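Long-range contacts in conserved hypothetical protein NMB0706 (Neisseria meningitidis, PDB 1RV9), which is of unknown function but belongs to the family named for multi-copper polyphenol oxidoreductase laccases, and may therefore be an enzyme: residues A[71-80]-A[107-115]; A[123-133]-A[248-256]. All coordinates share one frame; numbering follows the deposited sequence.

Interaction 1 of 2, residues A[71-80]-A[107-115]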
loop_
_atom_site.group_PDB
_atom_site.type_symbol
_atom_site.label_atom_id
_atom_site.label_comp_id
_atom_site.label_asym_id
_atom_site.label_seq_id
_atom_site.Cartn_x
_atom_site.Cartn_y
_atom_site.Cartn_z
ATOM N N VAL A 71 -12.385 -9.154 -7.923
ATOM C CA VAL A 71 -12.732 -9.056 -6.509
ATOM C C VAL A 71 -14.129 -9.564 -6.172
ATOM O O VAL A 71 -14.302 -10.343 -5.233
ATOM C CB VAL A 71 -12.602 -7.601 -6.021
ATOM C CG1 VAL A 71 -12.939 -7.510 -4.537
ATOM C CG2 VAL A 71 -11.187 -7.101 -6.280
ATOM N N GLY A 72 -15.127 -9.118 -6.931
ATOM C CA GLY A 72 -16.490 -9.551 -6.674
ATOM C C GLY A 72 -17.198 -8.674 -5.659
ATOM O O GLY A 72 -18.287 -9.005 -5.191
ATOM N N LEU A 73 -16.567 -7.555 -5.312
ATOM C CA LEU A 73 -17.116 -6.596 -4.354
ATOM C C LEU A 73 -16.729 -5.189 -4.776
ATOM O O LEU A 73 -15.770 -5.003 -5.525
ATOM C CB LEU A 73 -16.527 -6.816 -2.952
ATOM C CG LEU A 73 -16.863 -8.035 -2.100
ATOM C CD1 LEU A 73 -15.945 -8.050 -0.877
ATOM C CD2 LEU A 73 -18.321 -7.982 -1.673
ATOM N N PRO A 74 -17.482 -4.176 -4.318
ATOM C CA PRO A 74 -17.100 -2.815 -4.701
ATOM C C PRO A 74 -15.760 -2.526 -4.012
ATOM O O PRO A 74 -15.500 -3.032 -2.917
ATOM C CB PRO A 74 -18.249 -1.961 -4.159
ATOM C CG PRO A 74 -18.783 -2.779 -3.011
ATOM C CD PRO A 74 -18.745 -4.179 -3.559
ATOM N N VAL A 75 -14.917 -1.731 -4.663
ATOM C CA VAL A 75 -13.598 -1.395 -4.141
ATOM C C VAL A 75 -13.567 0.055 -3.668
ATOM O O VAL A 75 -13.899 0.969 -4.424
ATOM C CB VAL A 75 -12.528 -1.601 -5.233
ATOM C CG1 VAL A 75 -11.143 -1.290 -4.683
ATOM C CG2 VAL A 75 -12.588 -3.033 -5.752
ATOM N N ALA A 76 -13.161 0.263 -2.418
ATOM C CA ALA A 76 -13.113 1.605 -1.849
ATOM C C ALA A 76 -11.864 2.415 -2.193
ATOM O O ALA A 76 -11.007 2.645 -1.336
ATOM C CB ALA A 76 -13.283 1.535 -0.332
ATOM N N TYR A 77 -11.765 2.852 -3.445
ATOM C CA TYR A 77 -10.640 3.672 -3.874
ATOM C C TYR A 77 -10.731 4.999 -3.125
ATOM O O TYR A 77 -11.817 5.569 -2.978
ATOM C CB TYR A 77 -10.708 3.921 -5.384
ATOM C CG TYR A 77 -10.481 2.681 -6.211
ATOM C CD1 TYR A 77 -9.210 2.112 -6.313
ATOM C CD2 TYR A 77 -11.539 2.055 -6.867
ATOM C CE1 TYR A 77 -8.999 0.948 -7.046
ATOM C CE2 TYR A 77 -11.339 0.887 -7.603
ATOM C CZ TYR A 77 -10.068 0.340 -7.687
ATOM O OH TYR A 77 -9.859 -0.816 -8.401
ATOM N N LEU A 78 -9.592 5.492 -2.657
ATOM C CA LEU A 78 -9.560 6.741 -1.904
ATOM C C LEU A 78 -8.841 7.841 -2.663
ATOM O O LEU A 78 -8.053 7.575 -3.571
ATOM C CB LEU A 78 -8.813 6.541 -0.579
ATOM C CG LEU A 78 -9.161 5.345 0.307
ATOM C CD1 LEU A 78 -8.119 5.235 1.417
ATOM C CD2 LEU A 78 -10.560 5.504 0.889
ATOM N N ASN A 79 -9.123 9.086 -2.298
ATOM C CA ASN A 79 -8.398 10.189 -2.903
ATOM C C ASN A 79 -7.239 10.340 -1.928
ATOM O O ASN A 79 -7.334 11.060 -0.929
ATOM C CB ASN A 79 -9.221 11.475 -2.935
ATOM C CG ASN A 79 -8.430 12.638 -3.500
ATOM O OD1 ASN A 79 -7.729 12.489 -4.501
ATOM N ND2 ASN A 79 -8.534 13.800 -2.864
ATOM N N GLN A 80 -6.157 9.623 -2.209
ATOM C CA GLN A 80 -4.981 9.633 -1.352
ATOM C C GLN A 80 -4.267 10.972 -1.392
ATOM O O GLN A 80 -3.987 11.504 -2.465
ATOM C CB GLN A 80 -4.046 8.493 -1.772
ATOM C CG GLN A 80 -4.735 7.136 -1.672
ATOM C CD GLN A 80 -3.968 5.987 -2.309
ATOM O OE1 GLN A 80 -4.466 4.861 -2.356
ATOM N NE2 GLN A 80 -2.766 6.259 -2.806
ATOM N N GLY A 107 -17.146 -7.302 5.259
ATOM C CA GLY A 107 -17.038 -8.185 4.112
ATOM C C GLY A 107 -17.926 -7.692 2.982
ATOM O O GLY A 107 -18.235 -8.431 2.046
ATOM N N LYS A 108 -18.328 -6.428 3.062
ATOM C CA LYS A 108 -19.204 -5.842 2.050
ATOM C C LYS A 108 -18.487 -4.871 1.122
ATOM O O LYS A 108 -19.115 -4.195 0.309
ATOM C CB LYS A 108 -20.369 -5.131 2.737
ATOM C CG LYS A 108 -21.247 -6.065 3.554
ATOM C CD LYS A 108 -22.351 -5.301 4.259
ATOM C CE LYS A 108 -23.259 -6.247 5.026
ATOM N NZ LYS A 108 -23.911 -7.225 4.112
ATOM N N VAL A 109 -17.166 -4.822 1.229
ATOM C CA VAL A 109 -16.379 -3.911 0.412
ATOM C C VAL A 109 -14.918 -4.314 0.525
ATOM O O VAL A 109 -14.523 -4.945 1.503
ATOM C CB VAL A 109 -16.559 -2.454 0.923
ATOM C CG1 VAL A 109 -16.125 -2.363 2.384
ATOM C CG2 VAL A 109 -15.769 -1.477 0.062
ATOM N N ALA A 110 -14.124 -3.969 -0.482
ATOM C CA ALA A 110 -12.699 -4.270 -0.449
ATOM C C ALA A 110 -11.922 -3.000 -0.126
ATOM O O ALA A 110 -12.217 -1.923 -0.661
ATOM C CB ALA A 110 -12.244 -4.825 -1.801
ATOM N N CYS A 111 -10.946 -3.122 0.772
ATOM C CA CYS A 111 -10.093 -1.998 1.132
ATOM C C CYS A 111 -9.002 -1.976 0.078
ATOM O O CYS A 111 -8.544 -3.033 -0.362
ATOM C CB CYS A 111 -9.453 -2.209 2.501
ATOM S SG CYS A 111 -10.623 -2.313 3.861
ATOM N N ALA A 112 -8.573 -0.786 -0.327
ATOM C CA ALA A 112 -7.552 -0.698 -1.353
ATOM C C ALA A 112 -6.735 0.575 -1.302
ATOM O O ALA A 112 -7.226 1.633 -0.909
ATOM C CB ALA A 112 -8.202 -0.819 -2.729
ATOM N N VAL A 113 -5.470 0.449 -1.682
ATOM C CA VAL A 113 -4.570 1.586 -1.778
ATOM C C VAL A 113 -3.840 1.448 -3.111
ATOM O O VAL A 113 -3.521 0.335 -3.547
ATOM C CB VAL A 113 -3.561 1.656 -0.600
ATOM C CG1 VAL A 113 -4.309 1.974 0.685
ATOM C CG2 VAL A 113 -2.796 0.359 -0.471
ATOM N N MET A 114 -3.606 2.580 -3.767
ATOM C CA MET A 114 -2.947 2.620 -5.071
ATOM C C MET A 114 -1.531 3.149 -4.928
ATOM O O MET A 114 -1.305 4.127 -4.220
ATOM C CB MET A 114 -3.738 3.526 -6.012
ATOM C CG MET A 114 -5.158 3.059 -6.254
ATOM S SD MET A 114 -6.116 4.317 -7.109
ATOM C CE MET A 114 -6.665 5.299 -5.734
ATOM N N THR A 115 -0.583 2.521 -5.620
ATOM C CA THR A 115 0.813 2.932 -5.520
ATOM C C THR A 115 1.619 2.700 -6.795
ATOM O O THR A 115 1.180 2.005 -7.709
ATOM C CB THR A 115 1.530 2.146 -4.397
ATOM O OG1 THR A 115 1.587 0.760 -4.757
ATOM C CG2 THR A 115 0.783 2.277 -3.076
HETATM O O HOH W 1 -9.475 1.780 0.644
HETATM O O HOH W 2 -7.160 3.903 -2.616
#
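V71, the last residue of helix 57-71, sets its CG1 methyl against the CB of A110 at 3.9 Å and so opens a contact in which a short edge strand is laid along strand 110-115. L73 follows, its two end methyls, CD1 and CD2, each 3.7 Å from the carbonyl oxygen of G107. P74 offers its ring CG to the carbonyl of K108, while P74 O accepts A110 N at 2.9 Å. V75 pairs with A110 in parallel register. Its CG1, turned anti to the backbone N (chi1 -178°), meets the A112 CB at 3.6 Å and also lies over one face of the Y77 ring, toward the rim. A76 N donates to A110 O at 3.0 Å, and A76 CB rests beside V109 CG2. Here the direct backbone-to-backbone bonds end: A76 is the centre of an inverse gamma turn, and one water bridges its carbonyl to the amide of A112. The side chains of Y77 and M114 cross at about a right angle, the sulfur approaching CD1 obliquely in a Met-aromatic contact. A second water joins the L78 amide, the A112 carbonyl and Q80 OE1. Q80, extended beyond CG, then mimics a backbone partner: OE1 accepts M114 N at 2.8 Å on a lone pair, and NE2 donates to M114 O at 2.9 Å, almost within the amide plane. The same side chain touches D100 and H135, members of a possible Cys-His-Asp triad with C118, and lies near a bound sulfate. Two waters and a side-chain amide thus carry the edge pairing past its backbone bonds, and the two bonds to M114 hold the Q80 amide in one orientation beside this putative site.

Interaction 2 of 2, residues A[123-133]-A[248-256]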
loop_
_atom_site.group_PDB
_atom_site.type_symbol
_atom_site.label_atom_id
_atom_site.label_comp_id
_atom_site.label_asym_id
_atom_site.label_seq_id
_atom_site.Cartn_x
_atom_site.Cartn_y
_atom_site.Cartn_z
ATOM N N PHE A 123 -3.543 -5.328 6.304
ATOM C CA PHE A 123 -3.659 -5.851 7.669
ATOM C C PHE A 123 -4.854 -6.783 7.821
ATOM O O PHE A 123 -5.862 -6.634 7.138
ATOM C CB PHE A 123 -3.898 -4.716 8.672
ATOM C CG PHE A 123 -2.789 -3.712 8.770
ATOM C CD1 PHE A 123 -1.831 -3.809 9.776
ATOM C CD2 PHE A 123 -2.750 -2.616 7.913
ATOM C CE1 PHE A 123 -0.854 -2.824 9.930
ATOM C CE2 PHE A 123 -1.778 -1.628 8.059
ATOM C CZ PHE A 123 -0.829 -1.732 9.072
ATOM N N CYS A 124 -4.740 -7.730 8.747
ATOM C CA CYS A 124 -5.851 -8.622 9.064
ATOM C C CYS A 124 -5.511 -9.259 10.402
ATOM O O CYS A 124 -4.377 -9.149 10.864
ATOM C CB CYS A 124 -6.045 -9.704 7.992
ATOM S SG CYS A 124 -4.948 -11.147 8.085
ATOM N N ASP A 125 -6.495 -9.882 11.039
ATOM C CA ASP A 125 -6.237 -10.566 12.302
ATOM C C ASP A 125 -6.274 -12.069 12.027
ATOM O O ASP A 125 -6.827 -12.508 11.015
ATOM C CB ASP A 125 -7.254 -10.145 13.378
ATOM C CG ASP A 125 -8.683 -10.487 13.022
ATOM O OD1 ASP A 125 -9.027 -10.478 11.823
ATOM O OD2 ASP A 125 -9.476 -10.747 13.956
ATOM N N ARG A 126 -5.663 -12.849 12.910
ATOM C CA ARG A 126 -5.591 -14.301 12.742
ATOM C C ARG A 126 -6.945 -14.982 12.585
ATOM O O ARG A 126 -7.068 -15.959 11.841
ATOM C CB ARG A 126 -4.846 -14.924 13.930
ATOM C CG ARG A 126 -3.434 -14.391 14.136
ATOM C CD ARG A 126 -2.409 -15.038 13.205
ATOM N NE ARG A 126 -1.103 -14.389 13.332
ATOM C CZ ARG A 126 0.026 -14.841 12.791
ATOM N NH1 ARG A 126 0.030 -15.961 12.079
ATOM N NH2 ARG A 126 1.156 -14.166 12.959
ATOM N N ALA A 127 -7.957 -14.469 13.279
ATOM C CA ALA A 127 -9.299 -15.051 13.230
ATOM C C ALA A 127 -10.127 -14.616 12.026
ATOM O O ALA A 127 -11.197 -15.166 11.772
ATOM C CB ALA A 127 -10.048 -14.727 14.518
ATOM N N GLY A 128 -9.639 -13.620 11.291
ATOM C CA GLY A 128 -10.358 -13.152 10.121
ATOM C C GLY A 128 -11.643 -12.405 10.422
ATOM O O GLY A 128 -12.713 -12.770 9.924
ATOM N N THR A 129 -11.551 -11.357 11.234
ATOM C CA THR A 129 -12.734 -10.566 11.569
ATOM C C THR A 129 -12.573 -9.110 11.138
ATOM O O THR A 129 -13.532 -8.344 11.151
ATOM C CB THR A 129 -13.026 -10.580 13.081
ATOM O OG1 THR A 129 -12.049 -9.788 13.766
ATOM C CG2 THR A 129 -12.992 -12.009 13.620
ATOM N N ALA A 130 -11.360 -8.728 10.756
ATOM C CA ALA A 130 -11.109 -7.355 10.334
ATOM C C ALA A 130 -9.925 -7.269 9.383
ATOM O O ALA A 130 -8.962 -8.024 9.507
ATOM C CB ALA A 130 -10.859 -6.471 11.554
ATOM N N VAL A 131 -10.016 -6.351 8.425
ATOM C CA VAL A 131 -8.948 -6.130 7.453
ATOM C C VAL A 131 -8.747 -4.632 7.259
ATOM O O VAL A 131 -9.567 -3.821 7.701
ATOM C CB VAL A 131 -9.274 -6.761 6.072
ATOM C CG1 VAL A 131 -9.411 -8.264 6.208
ATOM C CG2 VAL A 131 -10.547 -6.151 5.503
ATOM N N ALA A 132 -7.645 -4.267 6.615
ATOM C CA ALA A 132 -7.345 -2.866 6.351
ATOM C C ALA A 132 -6.236 -2.735 5.321
ATOM O O ALA A 132 -5.441 -3.652 5.128
ATOM C CB ALA A 132 -6.932 -2.157 7.643
ATOM N N ALA A 133 -6.199 -1.582 4.663
ATOM C CA ALA A 133 -5.176 -1.281 3.672
ATOM C C ALA A 133 -4.708 0.140 3.954
ATOM O O ALA A 133 -5.530 1.033 4.157
ATOM C CB ALA A 133 -5.756 -1.372 2.263
ATOM N N MET A 248 -0.764 0.653 -9.525
ATOM C CA MET A 248 -1.330 -0.667 -9.303
ATOM C C MET A 248 -1.983 -0.539 -7.933
ATOM O O MET A 248 -1.944 0.534 -7.327
ATOM C CB MET A 248 -0.261 -1.768 -9.313
ATOM C CG MET A 248 0.944 -1.532 -8.437
ATOM S SD MET A 248 2.302 -0.772 -9.340
ATOM C CE MET A 248 3.425 -0.482 -7.986
ATOM N N ALA A 249 -2.596 -1.601 -7.437
ATOM C CA ALA A 249 -3.240 -1.489 -6.137
ATOM C C ALA A 249 -3.099 -2.745 -5.314
ATOM O O ALA A 249 -2.864 -3.828 -5.844
ATOM C CB ALA A 249 -4.707 -1.166 -6.315
ATOM N N SER A 250 -3.221 -2.576 -4.005
ATOM C CA SER A 250 -3.169 -3.695 -3.082
ATOM C C SER A 250 -4.525 -3.673 -2.406
ATOM O O SER A 250 -4.902 -2.678 -1.769
ATOM C CB SER A 250 -2.036 -3.509 -2.074
ATOM O OG SER A 250 -0.789 -3.559 -2.745
ATOM N N LEU A 251 -5.265 -4.764 -2.581
ATOM C CA LEU A 251 -6.613 -4.888 -2.045
ATOM C C LEU A 251 -6.739 -6.031 -1.061
ATOM O O LEU A 251 -6.029 -7.032 -1.154
ATOM C CB LEU A 251 -7.618 -5.116 -3.182
ATOM C CG LEU A 251 -7.698 -4.095 -4.317
ATOM C CD1 LEU A 251 -6.530 -4.287 -5.273
ATOM C CD2 LEU A 251 -9.017 -4.285 -5.059
ATOM N N ILE A 252 -7.664 -5.874 -0.125
ATOM C CA ILE A 252 -7.916 -6.903 0.869
ATOM C C ILE A 252 -9.387 -6.860 1.259
ATOM O O ILE A 252 -9.997 -5.792 1.332
ATOM C CB ILE A 252 -7.010 -6.711 2.118
ATOM C CG1 ILE A 252 -7.190 -7.888 3.078
ATOM C CG2 ILE A 252 -7.329 -5.391 2.815
ATOM C CD1 ILE A 252 -6.138 -7.928 4.170
ATOM N N TRP A 253 -9.968 -8.032 1.473
ATOM C CA TRP A 253 -11.361 -8.095 1.868
ATOM C C TRP A 253 -11.668 -9.383 2.598
ATOM O O TRP A 253 -10.879 -10.329 2.573
ATOM C CB TRP A 253 -12.277 -7.951 0.642
ATOM C CG TRP A 253 -12.192 -9.063 -0.382
ATOM C CD1 TRP A 253 -13.032 -10.135 -0.508
ATOM C CD2 TRP A 253 -11.243 -9.170 -1.449
ATOM N NE1 TRP A 253 -12.668 -10.900 -1.593
ATOM C CE2 TRP A 253 -11.570 -10.332 -2.186
ATOM C CE3 TRP A 253 -10.144 -8.401 -1.852
ATOM C CZ2 TRP A 253 -10.841 -10.735 -3.312
ATOM C CZ3 TRP A 253 -9.416 -8.802 -2.970
ATOM C CH2 TRP A 253 -9.769 -9.963 -3.685
ATOM N N LEU A 254 -12.804 -9.383 3.282
ATOM C CA LEU A 254 -13.273 -10.551 4.009
ATOM C C LEU A 254 -14.275 -11.247 3.101
ATOM O O LEU A 254 -15.129 -10.603 2.488
ATOM C CB LEU A 254 -13.963 -10.134 5.308
ATOM C CG LEU A 254 -13.058 -9.551 6.389
ATOM C CD1 LEU A 254 -13.907 -8.848 7.440
ATOM C CD2 LEU A 254 -12.222 -10.672 7.013
ATOM N N ASP A 255 -14.146 -12.562 2.998
ATOM C CA ASP A 255 -15.042 -13.362 2.180
ATOM C C ASP A 255 -15.397 -14.586 3.004
ATOM O O ASP A 255 -14.793 -15.647 2.853
ATOM C CB ASP A 255 -14.358 -13.772 0.875
ATOM C CG ASP A 255 -15.153 -14.803 0.097
ATOM O OD1 ASP A 255 -16.397 -14.768 0.172
ATOM O OD2 ASP A 255 -14.535 -15.640 -0.595
ATOM N N GLY A 256 -16.367 -14.417 3.896
ATOM C CA GLY A 256 -16.780 -15.515 4.746
ATOM C C GLY A 256 -17.326 -15.048 6.079
ATOM O O GLY A 256 -18.421 -15.509 6.470
#
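With CG1 anti to its backbone N (chi1 -174°), I252 extends its longer branch across to V131, where CG1 and CD1 both lie 3.8 Å from V131 CB; the same torsion puts CG2 against A132 O, at 3.5 Å. V131, its own CG1 anti to the carbonyl carbon (chi1 -62°), turns that methyl to the L254 CD2, also at 3.8 Å. V131 lies alongside I252 and L254, its side chain running opposite to each of theirs, and its CG1 touches both. At its far end I252 CD1 reaches the F123 carbonyl oxygen and the CB of C124, and L254 CD2 and CD1 rest against G128 O and T129 O. This is face-to-face sheet packing: strand 248-254 belongs to one mixed sheet, and the hairpin of strands 119-125 and 131-136 to another, within the alpha-beta-beta-alpha architecture. No hydrogen bond joins 123-133 to 248-256; segments 131-133 and 248-254 run nearly antiparallel (165° between their N-to-C directions), their axes 6.5 Å apart at closest. The hairpin loop carries its own polar bracing, a type I turn from D125 to G128, just beyond which D125 OD1 accepts T129 N on its syn lone pair at 2.7 Å and A130 N from above the carboxylate plane, while OD2 accepts T129 OG1 at 2.8 Å.

Overall arrangement
Interaction 1 builds one sheet outward, and interaction 2 joins that sheet to the next layer. Their centres lie about 11 Å apart, and strand 248-254 connects them: it neighbours strand 110-115 in the same mixed sheet, with C111 N probably bonded to I252 O and T115 N to M248 O, while L73 packs on W253. Along the chain the contacts come in series, interaction 1 closing before interaction 2 opens, and strand 110-115 is followed by strand 119-125 of the second sheet. The last strand of the chain, 248-254, lies between 28-33 and 110-115, inside the sheet and not at its edge, and faces the second sheet, so the core is complete only when the C-terminal part is in place.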